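Local coordinates for cupin type-2 domain-containing protein (Streptococcus pyogenes, PDB 1YHF), which is of unknown function but belongs to the cupin superfamily, whose small beta-barrel domains serve a wide range of enzymatic and binding roles, at residues L40-F45 and Q105-V110; D61-I66 and T87-A92; I73-E78 and A92-A97. One frame throughout, in Å; residues are numbered along the deposited sequence.

Contact 1 of 3, residues L40-F45 and Q105-V110; sequences LGITVF and QMLLVV
Strands 40-45 and 105-110 run antiparallel, and three pairs of backbone hydrogen bonds join them, at Gly-41 with Val-110, Thr-43 with Leu-108 and Phe-45 with Met-106. The side chains of Phe-45, Met-106 and Leu-108 gather on one face of the sheet. Selenomethionine Met-106 has CG in the crowded position between backbone N and carbonyl carbon (chi1 61°) and is extended beyond it, so that its methyl CE reaches 3.6 Å from CD2 of Phe-45, obliquely to the ring. Its SE lies 5.5 Å from the centroid of the Phe-45 ring, an oblique Met-aromatic contact. Phe-45 CE2 meets Leu-108 CD2 at 3.6 Å, while CG2 of Thr-43 lies above one face of the ring, offset toward its rim. Thr-43 OG1 holds a water at 2.8 Å, and that water donates to Leu-108 O.

On the other face, Leu-107 has CG anti to its backbone N (chi1 173°), and with chi2 at 66° CD1 comes 3.8 Å from Ile-42 CG2 and 4.1 Å from Val-44 CG2. Val-109 CG1 lies 4.2 Å from Ile-42 CG1. Strand 29-37 pairs with the other edge of 40-47, and strand 61-68 with that of 104-111, placing both inside the five-stranded sheet.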
loop_
_atom_site.group_PDB
_atom_site.type_symbol
_atom_site.label_atom_id
_atom_site.label_comp_id
_atom_site.label_asym_id
_atom_site.label_seq_id
_atom_site.Cartn_x
_atom_site.Cartn_y
_atom_site.Cartn_z
ATOM N N LEU A 40 -0.622 8.141 11.164
ATOM C CA LEU A 40 -0.185 7.996 9.788
ATOM C C LEU A 40 0.625 6.719 9.527
ATOM O O LEU A 40 1.583 6.437 10.226
ATOM C CB LEU A 40 0.589 9.240 9.329
ATOM C CG LEU A 40 1.201 9.230 7.919
ATOM C CD1 LEU A 40 0.127 9.192 6.786
ATOM C CD2 LEU A 40 2.089 10.432 7.753
ATOM N N GLY A 41 0.215 5.958 8.514
ATOM C CA GLY A 41 1.051 4.879 7.951
ATOM C C GLY A 41 1.387 5.168 6.493
ATOM O O GLY A 41 0.503 5.511 5.702
ATOM N N ILE A 42 2.659 5.034 6.120
ATOM C CA ILE A 42 3.011 5.044 4.699
ATOM C C ILE A 42 3.902 3.844 4.410
ATOM O O ILE A 42 4.949 3.673 5.040
ATOM C CB ILE A 42 3.726 6.357 4.241
ATOM C CG1 ILE A 42 2.830 7.586 4.485
ATOM C CG2 ILE A 42 4.104 6.249 2.768
ATOM C CD1 ILE A 42 3.479 8.938 4.126
ATOM N N THR A 43 3.492 3.030 3.446
ATOM C CA THR A 43 4.165 1.775 3.173
ATOM C C THR A 43 4.196 1.517 1.668
ATOM O O THR A 43 3.201 1.732 0.986
ATOM C CB THR A 43 3.471 0.575 3.877
ATOM O OG1 THR A 43 3.180 0.885 5.244
ATOM C CG2 THR A 43 4.393 -0.642 3.838
ATOM N N VAL A 44 5.342 1.065 1.158
ATOM C CA VAL A 44 5.400 0.522 -0.204
ATOM C C VAL A 44 5.337 -1.009 -0.097
ATOM O O VAL A 44 6.034 -1.596 0.705
ATOM C CB VAL A 44 6.685 0.948 -0.926
ATOM C CG1 VAL A 44 6.596 0.542 -2.438
ATOM C CG2 VAL A 44 6.858 2.452 -0.811
ATOM N N PHE A 45 4.475 -1.630 -0.887
ATOM C CA PHE A 45 4.261 -3.077 -0.840
ATOM C C PHE A 45 4.569 -3.707 -2.188
ATOM O O PHE A 45 4.431 -3.063 -3.224
ATOM C CB PHE A 45 2.787 -3.382 -0.579
ATOM C CG PHE A 45 2.379 -3.316 0.860
ATOM C CD1 PHE A 45 2.599 -4.406 1.709
ATOM C CD2 PHE A 45 1.725 -2.195 1.362
ATOM C CE1 PHE A 45 2.183 -4.374 3.049
ATOM C CE2 PHE A 45 1.323 -2.141 2.701
ATOM C CZ PHE A 45 1.544 -3.245 3.548
ATOM N N GLN A 105 2.597 -3.929 -7.200
ATOM C CA GLN A 105 3.291 -3.056 -6.241
ATOM C C GLN A 105 2.388 -1.862 -6.027
ATOM O O GLN A 105 1.716 -1.412 -6.983
ATOM C CB GLN A 105 4.637 -2.598 -6.804
ATOM C CG GLN A 105 5.663 -3.724 -6.907
ATOM C CD GLN A 105 6.675 -3.465 -7.969
ATOM O OE1 GLN A 105 6.323 -3.129 -9.102
ATOM N NE2 GLN A 105 7.936 -3.590 -7.623
HETATM N N MSE A 106 2.347 -1.367 -4.785
HETATM C CA MSE A 106 1.500 -0.239 -4.414
HETATM C C MSE A 106 2.118 0.695 -3.389
HETATM O O MSE A 106 2.969 0.292 -2.583
HETATM C CB MSE A 106 0.160 -0.729 -3.848
HETATM C CG MSE A 106 0.270 -1.574 -2.611
HETATM SE SE MSE A 106 -1.502 -1.656 -1.720
HETATM C CE MSE A 106 -1.132 -3.088 -0.548
ATOM N N LEU A 107 1.692 1.952 -3.439
ATOM C CA LEU A 107 1.970 2.873 -2.362
ATOM C C LEU A 107 0.668 2.951 -1.562
ATOM O O LEU A 107 -0.401 3.163 -2.124
ATOM C CB LEU A 107 2.371 4.259 -2.895
ATOM C CG LEU A 107 2.512 5.345 -1.820
ATOM C CD1 LEU A 107 3.687 5.090 -0.839
ATOM C CD2 LEU A 107 2.671 6.695 -2.498
ATOM N N LEU A 108 0.780 2.753 -0.257
ATOM C CA LEU A 108 -0.346 2.783 0.652
ATOM C C LEU A 108 -0.155 3.906 1.671
ATOM O O LEU A 108 0.804 3.909 2.436
ATOM C CB LEU A 108 -0.499 1.407 1.336
ATOM C CG LEU A 108 -1.568 1.336 2.435
ATOM C CD1 LEU A 108 -2.965 1.424 1.813
ATOM C CD2 LEU A 108 -1.424 0.061 3.302
ATOM N N VAL A 109 -1.066 4.879 1.662
ATOM C CA VAL A 109 -0.990 6.000 2.563
ATOM C C VAL A 109 -2.259 5.946 3.439
ATOM O O VAL A 109 -3.379 6.073 2.947
ATOM C CB VAL A 109 -0.867 7.349 1.805
ATOM C CG1 VAL A 109 -0.864 8.504 2.783
ATOM C CG2 VAL A 109 0.420 7.371 0.943
ATOM N N VAL A 110 -2.066 5.708 4.729
ATOM C CA VAL A 110 -3.202 5.592 5.641
ATOM C C VAL A 110 -3.254 6.767 6.603
ATOM O O VAL A 110 -2.412 6.884 7.531
ATOM C CB VAL A 110 -3.204 4.240 6.434
ATOM C CG1 VAL A 110 -4.484 4.120 7.317
ATOM C CG2 VAL A 110 -3.057 3.042 5.493
HETATM O O HOH W 1 0.780 2.336 5.241
#

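Contact 2 of 3, residues D61-I66 and T87-A92; sequences DAMVTI and TIVMPA
Met-90, a selenomethionine, carries the buried side of the pairing between strands 61-66 and 87-90. Its CB and CG both pass close to Ala-62 O, with CG anti to the carbonyl carbon (chi1 -45°). The chain then runs straight to SE, which lies 4.0 Å from Val-64 CG2, and bends at chi3 (-67°). That bend sets CE 3.6 Å from Val-64 CG2 and equally close to Ala-62 CB, so one methyl bridges two side chains of the facing strand. On the same face Ile-88 CG2, in the crowded position, meets Val-64 CB, whereas CG1 is anti to the backbone N and leads away.

The pairing belongs to the double-stranded beta-helix (jelly-roll) barrel of the cupin fold, whose two sheets face each other: strand 104-111 flanks 61-68, and Ile-73 of the second sheet packs against Val-64, Ile-88 and Met-90. Backbone hydrogen bonds link Ala-62 with Met-90 and Val-64 with Ile-88 in both directions; the straightest, Val-64 N to Ile-88 O (173°), arrives nearly along the C=O axis.

On the opposite face Met-63 crosses Thr-87 and Val-89 obliquely, its CG 3.8 Å from Thr-87 CG2. Thr-65 OG1 and Thr-87 OG1 share a hydrogen bond of 2.8 Å, both hydroxyls lying anti to their carbonyl carbons. Past strand 87-90, Asp-61 OD1 accepts a hydrogen bond from Ala-92 N at 2.9 Å, nearly along its C-O axis.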
loop_
_atom_site.group_PDB
_atom_site.type_symbol
_atom_site.label_atom_id
_atom_site.label_comp_id
_atom_site.label_asym_id
_atom_site.label_seq_id
_atom_site.Cartn_x
_atom_site.Cartn_y
_atom_site.Cartn_z
ATOM N N ASP A 61 -8.480 6.831 6.585
ATOM C CA ASP A 61 -8.728 6.658 5.156
ATOM C C ASP A 61 -7.409 6.125 4.556
ATOM O O ASP A 61 -6.323 6.622 4.867
ATOM C CB ASP A 61 -9.128 7.982 4.474
ATOM C CG ASP A 61 -10.567 8.429 4.787
ATOM O OD1 ASP A 61 -11.436 7.582 5.088
ATOM O OD2 ASP A 61 -10.837 9.651 4.699
ATOM N N ALA A 62 -7.520 5.129 3.697
ATOM C CA ALA A 62 -6.370 4.417 3.175
ATOM C C ALA A 62 -6.303 4.568 1.657
ATOM O O ALA A 62 -7.113 3.996 0.904
ATOM C CB ALA A 62 -6.455 2.932 3.584
HETATM N N MSE A 63 -5.344 5.349 1.188
HETATM C CA MSE A 63 -5.262 5.597 -0.241
HETATM C C MSE A 63 -4.293 4.593 -0.832
HETATM O O MSE A 63 -3.177 4.442 -0.343
HETATM C CB MSE A 63 -4.809 7.020 -0.529
HETATM C CG MSE A 63 -4.696 7.308 -2.000
HETATM SE SE MSE A 63 -4.396 9.185 -2.394
HETATM C CE MSE A 63 -2.622 9.451 -1.604
ATOM N N VAL A 64 -4.757 3.900 -1.871
ATOM C CA VAL A 64 -3.966 2.889 -2.546
ATOM C C VAL A 64 -3.651 3.366 -3.939
ATOM O O VAL A 64 -4.571 3.651 -4.714
ATOM C CB VAL A 64 -4.735 1.544 -2.659
ATOM C CG1 VAL A 64 -3.946 0.533 -3.508
ATOM C CG2 VAL A 64 -5.020 0.979 -1.289
ATOM N N THR A 65 -2.359 3.424 -4.257
ATOM C CA THR A 65 -1.912 3.772 -5.593
ATOM C C THR A 65 -1.139 2.575 -6.157
ATOM O O THR A 65 -0.138 2.155 -5.572
ATOM C CB THR A 65 -1.095 5.091 -5.554
ATOM O OG1 THR A 65 -1.988 6.199 -5.291
ATOM C CG2 THR A 65 -0.381 5.335 -6.832
ATOM N N ILE A 66 -1.654 2.006 -7.252
ATOM C CA ILE A 66 -1.073 0.823 -7.865
ATOM C C ILE A 66 0.064 1.246 -8.791
ATOM O O ILE A 66 -0.117 2.051 -9.728
ATOM C CB ILE A 66 -2.155 -0.088 -8.553
ATOM C CG1 ILE A 66 -3.178 -0.592 -7.520
ATOM C CG2 ILE A 66 -1.525 -1.279 -9.317
ATOM C CD1 ILE A 66 -2.624 -1.486 -6.444
ATOM N N THR A 87 -5.732 4.694 -8.744
ATOM C CA THR A 87 -5.769 4.952 -7.333
ATOM C C THR A 87 -7.188 4.772 -6.777
ATOM O O THR A 87 -8.185 5.048 -7.459
ATOM C CB THR A 87 -5.285 6.429 -7.066
ATOM O OG1 THR A 87 -3.878 6.513 -7.284
ATOM C CG2 THR A 87 -5.597 6.881 -5.660
ATOM N N ILE A 88 -7.271 4.335 -5.530
ATOM C CA ILE A 88 -8.553 4.247 -4.834
ATOM C C ILE A 88 -8.376 4.588 -3.365
ATOM O O ILE A 88 -7.390 4.203 -2.776
ATOM C CB ILE A 88 -9.224 2.841 -5.018
ATOM C CG1 ILE A 88 -10.669 2.827 -4.480
ATOM C CG2 ILE A 88 -8.350 1.687 -4.441
ATOM C CD1 ILE A 88 -11.490 1.707 -5.088
ATOM N N VAL A 89 -9.340 5.308 -2.788
ATOM C CA VAL A 89 -9.339 5.599 -1.370
ATOM C C VAL A 89 -10.356 4.693 -0.716
ATOM O O VAL A 89 -11.558 4.766 -1.018
ATOM C CB VAL A 89 -9.684 7.090 -1.067
ATOM C CG1 VAL A 89 -9.644 7.363 0.424
ATOM C CG2 VAL A 89 -8.719 8.033 -1.825
HETATM N N MSE A 90 -9.862 3.818 0.157
HETATM C CA MSE A 90 -10.715 2.887 0.885
HETATM C C MSE A 90 -11.099 3.577 2.184
HETATM O O MSE A 90 -10.223 3.856 3.018
HETATM C CB MSE A 90 -9.975 1.572 1.142
HETATM C CG MSE A 90 -9.222 1.047 -0.077
HETATM SE SE MSE A 90 -8.309 -0.649 0.241
HETATM C CE MSE A 90 -6.922 -0.036 1.537
ATOM N N PRO A 91 -12.399 3.882 2.356
ATOM C CA PRO A 91 -12.872 4.713 3.483
ATOM C C PRO A 91 -12.680 4.117 4.886
ATOM O O PRO A 91 -12.793 2.898 5.078
ATOM C CB PRO A 91 -14.359 4.914 3.171
ATOM C CG PRO A 91 -14.728 3.725 2.314
ATOM C CD PRO A 91 -13.506 3.477 1.465
ATOM N N ALA A 92 -12.380 4.994 5.845
ATOM C CA ALA A 92 -12.187 4.619 7.249
ATOM C C ALA A 92 -13.368 3.823 7.776
ATOM O O ALA A 92 -14.522 4.120 7.449
ATOM C CB ALA A 92 -11.973 5.876 8.119
#

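Contact 3 of 3, residues I73-E78 and A92-A97; sequences ITIDQE and AGIPHA
Ile-73 opens the pairing with a CA-H...O contact, its CA lying 3.5 Å from Ala-97 O. Thr-74 follows with hydrogen bonds in both directions: its N donates to Ala-97 O at an almost straight 173°, from above the carbonyl plane, and its O accepts a hydrogen bond from Ala-97 N on a lone pair. Thr-74 O also takes a CA-H...O contact from His-96 CA at 3.0 Å, with CB of His-96 close beside it. His-96 has CG in the crowded position (chi1 47°), and its imidazole is carried away from segment 73-78 to meet the His-56 ring edge-to-face.

Ile-75, across from His-96 in a non-hydrogen-bonded pair, has CG2 anti to its backbone N; this methyl meets Ile-94 CG2 at 3.9 Å, the two side chains crossing at about a right angle. At Asp-76 the backbone N donates to Pro-95 O at 2.7 Å, nearly along the C=O axis, while CB touches Ile-94 CG2 at 3.7 Å. A type II' turn from Ile-75 to Glu-78, whose N and O hydrogen-bond back to Ile-75, closes the hairpin of 70-75 and 78-83, and the former pairs antiparallel with 96-100 in the smaller sheet of the cupin jelly-roll barrel.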
loop_
_atom_site.group_PDB
_atom_site.type_symbol
_atom_site.label_atom_id
_atom_site.label_comp_id
_atom_site.label_asym_id
_atom_site.label_seq_id
_atom_site.Cartn_x
_atom_site.Cartn_y
_atom_site.Cartn_z
ATOM N N ILE A 73 -9.506 -5.070 -5.303
ATOM C CA ILE A 73 -9.789 -4.426 -4.053
ATOM C C ILE A 73 -11.260 -4.616 -3.723
ATOM O O ILE A 73 -12.128 -4.403 -4.548
ATOM C CB ILE A 73 -9.316 -2.943 -4.088
ATOM C CG1 ILE A 73 -7.793 -2.938 -4.360
ATOM C CG2 ILE A 73 -9.747 -2.185 -2.824
ATOM C CD1 ILE A 73 -7.094 -1.659 -4.142
ATOM N N THR A 74 -11.510 -5.064 -2.506
ATOM C CA THR A 74 -12.863 -5.204 -1.988
ATOM C C THR A 74 -13.058 -4.140 -0.942
ATOM O O THR A 74 -12.202 -3.958 -0.072
ATOM C CB THR A 74 -13.057 -6.580 -1.314
ATOM O OG1 THR A 74 -12.682 -7.598 -2.241
ATOM C CG2 THR A 74 -14.497 -6.780 -0.889
ATOM N N ILE A 75 -14.166 -3.422 -1.053
ATOM C CA ILE A 75 -14.546 -2.433 -0.057
ATOM C C ILE A 75 -15.977 -2.773 0.329
ATOM O O ILE A 75 -16.876 -2.669 -0.497
ATOM C CB ILE A 75 -14.437 -0.974 -0.587
ATOM C CG1 ILE A 75 -13.003 -0.650 -1.020
ATOM C CG2 ILE A 75 -14.936 0.016 0.468
ATOM C CD1 ILE A 75 -12.837 0.764 -1.591
ATOM N N ASP A 76 -16.158 -3.214 1.574
ATOM C CA ASP A 76 -17.430 -3.791 2.052
ATOM C C ASP A 76 -17.837 -4.957 1.149
ATOM O O ASP A 76 -17.212 -6.010 1.180
ATOM C CB ASP A 76 -18.533 -2.732 2.134
ATOM C CG ASP A 76 -19.729 -3.181 2.972
ATOM O OD1 ASP A 76 -19.641 -4.196 3.714
ATOM O OD2 ASP A 76 -20.770 -2.497 2.883
ATOM N N GLN A 77 -18.854 -4.747 0.320
ATOM C CA GLN A 77 -19.321 -5.793 -0.590
ATOM C C GLN A 77 -18.593 -5.810 -1.931
ATOM O O GLN A 77 -18.372 -6.884 -2.501
ATOM C CB GLN A 77 -20.837 -5.680 -0.816
ATOM C CG GLN A 77 -21.291 -4.466 -1.651
ATOM C CD GLN A 77 -21.522 -4.813 -3.128
ATOM O OE1 GLN A 77 -22.404 -4.247 -3.777
ATOM N NE2 GLN A 77 -20.733 -5.755 -3.656
ATOM N N GLU A 78 -18.216 -4.625 -2.412
ATOM C CA GLU A 78 -17.912 -4.393 -3.820
ATOM C C GLU A 78 -16.444 -4.627 -4.178
ATOM O O GLU A 78 -15.549 -4.325 -3.386
ATOM C CB GLU A 78 -18.317 -2.963 -4.168
ATOM C CG GLU A 78 -18.453 -2.686 -5.649
ATOM C CD GLU A 78 -19.193 -1.398 -5.924
ATOM O OE1 GLU A 78 -18.957 -0.801 -7.004
ATOM O OE2 GLU A 78 -20.009 -0.978 -5.065
ATOM N N ALA A 92 -12.380 4.994 5.845
ATOM C CA ALA A 92 -12.187 4.619 7.249
ATOM C C ALA A 92 -13.368 3.823 7.776
ATOM O O ALA A 92 -14.522 4.120 7.449
ATOM C CB ALA A 92 -11.973 5.876 8.119
ATOM N N GLY A 93 -13.074 2.794 8.562
ATOM C CA GLY A 93 -14.124 2.044 9.271
ATOM C C GLY A 93 -14.919 1.044 8.454
ATOM O O GLY A 93 -15.801 0.370 8.995
ATOM N N ILE A 94 -14.621 0.958 7.156
ATOM C CA ILE A 94 -15.300 0.034 6.245
ATOM C C ILE A 94 -14.328 -1.097 5.907
ATOM O O ILE A 94 -13.167 -0.825 5.533
ATOM C CB ILE A 94 -15.787 0.747 4.935
ATOM C CG1 ILE A 94 -16.668 1.968 5.245
ATOM C CG2 ILE A 94 -16.523 -0.235 3.991
ATOM C CD1 ILE A 94 -18.028 1.606 5.798
ATOM N N PRO A 95 -14.760 -2.369 6.095
ATOM C CA PRO A 95 -13.866 -3.471 5.765
ATOM C C PRO A 95 -13.392 -3.455 4.308
ATOM O O PRO A 95 -14.168 -3.150 3.395
ATOM C CB PRO A 95 -14.713 -4.719 6.069
ATOM C CG PRO A 95 -15.674 -4.262 7.109
ATOM C CD PRO A 95 -16.028 -2.856 6.673
ATOM N N HIS A 96 -12.116 -3.762 4.126
ATOM C CA HIS A 96 -11.499 -3.892 2.812
ATOM C C HIS A 96 -10.514 -5.049 2.792
ATOM O O HIS A 96 -10.034 -5.507 3.836
ATOM C CB HIS A 96 -10.812 -2.583 2.354
ATOM C CG HIS A 96 -9.940 -1.945 3.395
ATOM N ND1 HIS A 96 -8.716 -2.459 3.768
ATOM C CD2 HIS A 96 -10.107 -0.814 4.121
ATOM C CE1 HIS A 96 -8.174 -1.683 4.692
ATOM N NE2 HIS A 96 -9.002 -0.682 4.932
ATOM N N ALA A 97 -10.240 -5.521 1.587
ATOM C CA ALA A 97 -9.297 -6.599 1.355
ATOM C C ALA A 97 -8.632 -6.348 0.021
ATOM O O ALA A 97 -9.165 -5.596 -0.808
ATOM C CB ALA A 97 -10.012 -7.960 1.377
#

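From the N terminus, strand 40-47 comes first along the chain and pairs with 104-111, near the C terminus, so contact 1 closes the longest loop and encloses the other two. Within it, contact 2 joins 61-66 to 87-92, and contact 3 starts inside that loop at 73-78 but ends beyond it at 92-97: the two cross, sharing Ala-92. Contacts 1 and 2 lie in one five-stranded sheet, linked where strand 104-111 pairs with 61-68. Contact 3 belongs to the four-stranded sheet, its centre about 17 Å from that of contact 1. Packing between contacts 2 and 3 ties the two sheets together, as where Met-90 CE touches His-96 ND1.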